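Local structure of NS6 protease (Murine norovirus 1, 4ASH) at residues 11-15 with 16-20; 134-137 with 138-142. The protein is a trypsin-like cysteine protease that probably cleaves the viral polyprotein of this calicivirus into its separate non-structural proteins. The protein carries 1 engineered substitution. All coordinates share one frame; numbering follows the deposited sequence.

In the fold
Contact 1 and contact 2 come in that order along the chain, with centres about 12 Å apart. Contact 1 (11-15 with 16-20) is the first beta hairpin, strands 11-14 and 17-21, at one margin of the five-stranded antiparallel sheet. Contact 2 (134-137 with 138-142) is a turn in the loop between strands 114-123 and 144-149 of the second, barrel-like sheet. Trp18 joins them: its N lies 3.0 Å from Ala141 O, a probable hydrogen bond, and its indole packs on Gly139 and Asp140. Trp18 thus brings the hairpin against the loop that carries position 141, naturally a cysteine and engineered here to alanine, probably the place of the nucleophile, as in other chymotrypsin-like cysteine proteases.

Contact 1 (11-15 with 16-20); sequences VVQFG and TGWGF
Trp18 swings CG away from its own carbonyl carbon (chi1 -59°), and Gln13 does the same, which sends both side chains the same way from a non-hydrogen-bonded pair. Gln13 CG settles over one face of the indole, 3.4 Å from the centroid of the Trp18 six-membered ring, in a CH-pi contact. A long, flexible glutamine suits this exposed place: its methylene covers the aromatic face while its amide reaches on to water. That water donates to Gln13 OE1 and to Gly17 O, tying the side chain to the facing strand. Val11 CG1 reaches the indole obliquely, and Val11 CG2 meets the edge of the Phe20 ring, 3.7 Å from Phe20 CD1. The motif is a tight antiparallel beta hairpin whose type II' turn runs from Phe14 to Gly17. Gly15 takes its first corner, where phi 57° combined with psi -129° is a conformation that favours glycine strongly. Two reciprocal backbone pairs join the strands: Phe14 N to Gly17 O and Gly17 N to Phe14 O next to the turn, then Val12 N to Gly19 O at 3.1 Å and Gly19 N to Val12 O at 2.9 Å. Glycine suits position 19, where a side chain would point to the face on which Phe14 CB already lies, 4.0 Å from Gly19 N. The Phe14 ring continues to Phe27, edge-to-face, and to Tyr60.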
# COMPACT_ATOMS: atom_id res chain seq x y z
N VAL A 11 -10.15 0.66 -3.29
CA VAL A 11 -9.00 0.48 -4.16
C VAL A 11 -9.37 1.05 -5.52
O VAL A 11 -10.34 0.59 -6.15
CB VAL A 11 -8.62 -1.02 -4.28
CG1 VAL A 11 -7.37 -1.18 -5.15
CG2 VAL A 11 -8.37 -1.63 -2.90
N VAL A 12 -8.66 2.08 -5.94
CA VAL A 12 -8.94 2.76 -7.22
C VAL A 12 -7.69 2.99 -8.04
O VAL A 12 -6.58 3.05 -7.50
CB VAL A 12 -9.68 4.11 -7.02
CG1 VAL A 12 -11.02 3.90 -6.31
CG2 VAL A 12 -8.82 5.11 -6.24
N GLN A 13 -7.85 3.11 -9.36
CA GLN A 13 -6.70 3.40 -10.20
C GLN A 13 -6.13 4.78 -9.87
O GLN A 13 -6.86 5.69 -9.45
CB GLN A 13 -7.07 3.27 -11.69
CG GLN A 13 -7.23 1.82 -12.06
CD GLN A 13 -7.29 1.56 -13.56
OE1 GLN A 13 -6.27 1.63 -14.26
NE2 GLN A 13 -8.47 1.22 -14.04
N PHE A 14 -4.83 4.92 -10.02
CA PHE A 14 -4.15 6.16 -9.69
C PHE A 14 -2.82 6.19 -10.40
O PHE A 14 -1.97 5.33 -10.18
CB PHE A 14 -3.94 6.25 -8.17
CG PHE A 14 -3.59 7.62 -7.69
CD1 PHE A 14 -4.52 8.65 -7.77
CD2 PHE A 14 -2.34 7.89 -7.16
CE1 PHE A 14 -4.20 9.92 -7.33
CE2 PHE A 14 -2.01 9.17 -6.71
CZ PHE A 14 -2.95 10.18 -6.80
N GLY A 15 -2.63 7.19 -11.27
CA GLY A 15 -1.40 7.27 -12.03
C GLY A 15 -1.23 6.00 -12.83
O GLY A 15 -2.15 5.56 -13.52
N THR A 16 -0.05 5.39 -12.72
CA THR A 16 0.26 4.15 -13.42
C THR A 16 0.05 2.92 -12.52
O THR A 16 0.55 1.83 -12.81
CB THR A 16 1.69 4.17 -13.98
OG1 THR A 16 2.62 4.43 -12.92
CG2 THR A 16 1.83 5.24 -15.05
N GLY A 17 -0.74 3.09 -11.46
CA GLY A 17 -1.04 2.00 -10.56
C GLY A 17 -2.38 2.17 -9.88
O GLY A 17 -3.40 2.45 -10.52
N TRP A 18 -2.36 1.99 -8.56
CA TRP A 18 -3.56 2.00 -7.74
C TRP A 18 -3.27 2.75 -6.46
O TRP A 18 -2.12 3.04 -6.15
CB TRP A 18 -3.97 0.57 -7.40
CG TRP A 18 -4.21 -0.22 -8.64
CD1 TRP A 18 -3.28 -0.85 -9.39
CD2 TRP A 18 -5.47 -0.44 -9.27
NE1 TRP A 18 -3.88 -1.46 -10.48
CE2 TRP A 18 -5.23 -1.22 -10.42
CE3 TRP A 18 -6.78 -0.05 -8.98
CZ2 TRP A 18 -6.25 -1.62 -11.27
CZ3 TRP A 18 -7.80 -0.46 -9.83
CH2 TRP A 18 -7.52 -1.23 -10.96
N GLY A 19 -4.33 3.07 -5.72
CA GLY A 19 -4.18 3.60 -4.36
C GLY A 19 -5.36 3.14 -3.53
O GLY A 19 -6.28 2.47 -4.04
N PHE A 20 -5.37 3.52 -2.25
CA PHE A 20 -6.32 2.99 -1.28
C PHE A 20 -6.78 4.09 -0.35
O PHE A 20 -5.96 4.82 0.23
CB PHE A 20 -5.64 1.90 -0.45
CG PHE A 20 -6.56 1.22 0.55
CD1 PHE A 20 -7.55 0.36 0.12
CD2 PHE A 20 -6.41 1.44 1.92
CE1 PHE A 20 -8.38 -0.28 1.02
CE2 PHE A 20 -7.24 0.81 2.82
CZ PHE A 20 -8.22 -0.05 2.39
O HOH W 1 -3.72 1.65 -13.20

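Contact 2 (134-137 with 138-142); sequences LGTI and PGDAG. Engineered in segment 138-142: Ala141 (natural residue Cys).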
# COMPACT_ATOMS: atom_id res chain seq x y z
N LEU A 134 0.34 -16.44 -10.94
CA LEU A 134 -0.85 -16.09 -10.18
C LEU A 134 -0.49 -15.18 -9.02
O LEU A 134 -1.10 -15.23 -7.95
CB LEU A 134 -1.55 -17.34 -9.67
CG LEU A 134 -1.82 -18.41 -10.73
CD1 LEU A 134 -2.49 -19.63 -10.10
CD2 LEU A 134 -2.66 -17.85 -11.87
N GLY A 135 0.53 -14.35 -9.22
CA GLY A 135 0.96 -13.42 -8.20
C GLY A 135 0.72 -12.00 -8.65
O GLY A 135 -0.25 -11.72 -9.36
N THR A 136 1.59 -11.09 -8.23
CA THR A 136 1.49 -9.70 -8.64
C THR A 136 2.19 -9.52 -9.98
O THR A 136 3.09 -10.30 -10.35
CB THR A 136 2.09 -8.73 -7.60
OG1 THR A 136 3.47 -9.06 -7.37
CG2 THR A 136 1.32 -8.81 -6.29
N ILE A 137 1.75 -8.51 -10.72
CA ILE A 137 2.30 -8.21 -12.03
C ILE A 137 2.56 -6.72 -12.19
O ILE A 137 2.06 -5.91 -11.41
CB ILE A 137 1.33 -8.64 -13.15
CG1 ILE A 137 0.02 -7.85 -13.05
CG2 ILE A 137 1.07 -10.14 -13.07
CD1 ILE A 137 -0.96 -8.15 -14.18
N PRO A 138 3.35 -6.34 -13.21
CA PRO A 138 3.49 -4.91 -13.49
C PRO A 138 2.12 -4.26 -13.65
O PRO A 138 1.29 -4.74 -14.43
CB PRO A 138 4.23 -4.89 -14.82
CG PRO A 138 5.06 -6.12 -14.77
CD PRO A 138 4.20 -7.15 -14.09
N GLY A 139 1.90 -3.20 -12.89
CA GLY A 139 0.63 -2.50 -12.91
C GLY A 139 -0.07 -2.58 -11.56
O GLY A 139 -0.98 -1.79 -11.31
N ASP A 140 0.35 -3.52 -10.72
CA ASP A 140 -0.30 -3.77 -9.43
C ASP A 140 0.15 -2.83 -8.32
O ASP A 140 -0.49 -2.78 -7.27
CB ASP A 140 -0.08 -5.20 -8.93
CG ASP A 140 -0.81 -6.25 -9.75
OD1 ASP A 140 -1.70 -5.93 -10.57
OD2 ASP A 140 -0.48 -7.43 -9.54
N ALA A 141 1.25 -2.10 -8.52
CA ALA A 141 1.77 -1.24 -7.44
C ALA A 141 0.73 -0.24 -6.94
O ALA A 141 -0.01 0.37 -7.73
CB ALA A 141 3.03 -0.52 -7.87
N GLY A 142 0.71 -0.06 -5.63
CA GLY A 142 -0.25 0.81 -4.98
C GLY A 142 -1.37 0.08 -4.27
O GLY A 142 -2.03 0.67 -3.41
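Hydrogen bonds between Ile137 and Asp140 close and brace this turn. The backbone bond from Asp140 N to Ile137 O, 3.0 Å long, does the closing. The brace uses the side chain: Ile137 N donates to Asp140 OD2 at 2.7 Å, nearly straight (161°), but approaches from above the carboxylate plane. A chi1 of -70° places the Asp140 carboxylate beside its own backbone N and back over Ile137, whose N-H it meets. Aspartate suits the place because its short acidic side chain brings an acceptor to that N-H, and the same OD2 also carries a charged contact.

That contact is the salt bridge to Arg91, whose NH2 meets Asp140 OD2 and also hydrogen-bonds to Gly135 O. The cation would be expected to favour the ionised carboxylate. The backbone forms a type II beta turn from Ile137 to Asp140, just ahead of the engineered Ala141, a cysteine in nature; in chymotrypsin-like proteases the equivalent loop carries the nucleophile and shapes the oxyanion hole. Pro138 fits the second position of the turn, since its ring restricts phi to the value needed there. Gly139 fits the third, where phi is 116° and a CB would jam against Pro138 O.

Van der Waals contacts of aliphatic carbons with the carboxylate fill in the rest. Ile137 CG1, between its backbone N and carbonyl carbon, lies 3.6 Å from Asp140 OD2. Thr136 CB approaches Asp140 OD2 at 3.5 Å, and the threonine side chain also touches His159 and Ala162 of strand 152-162.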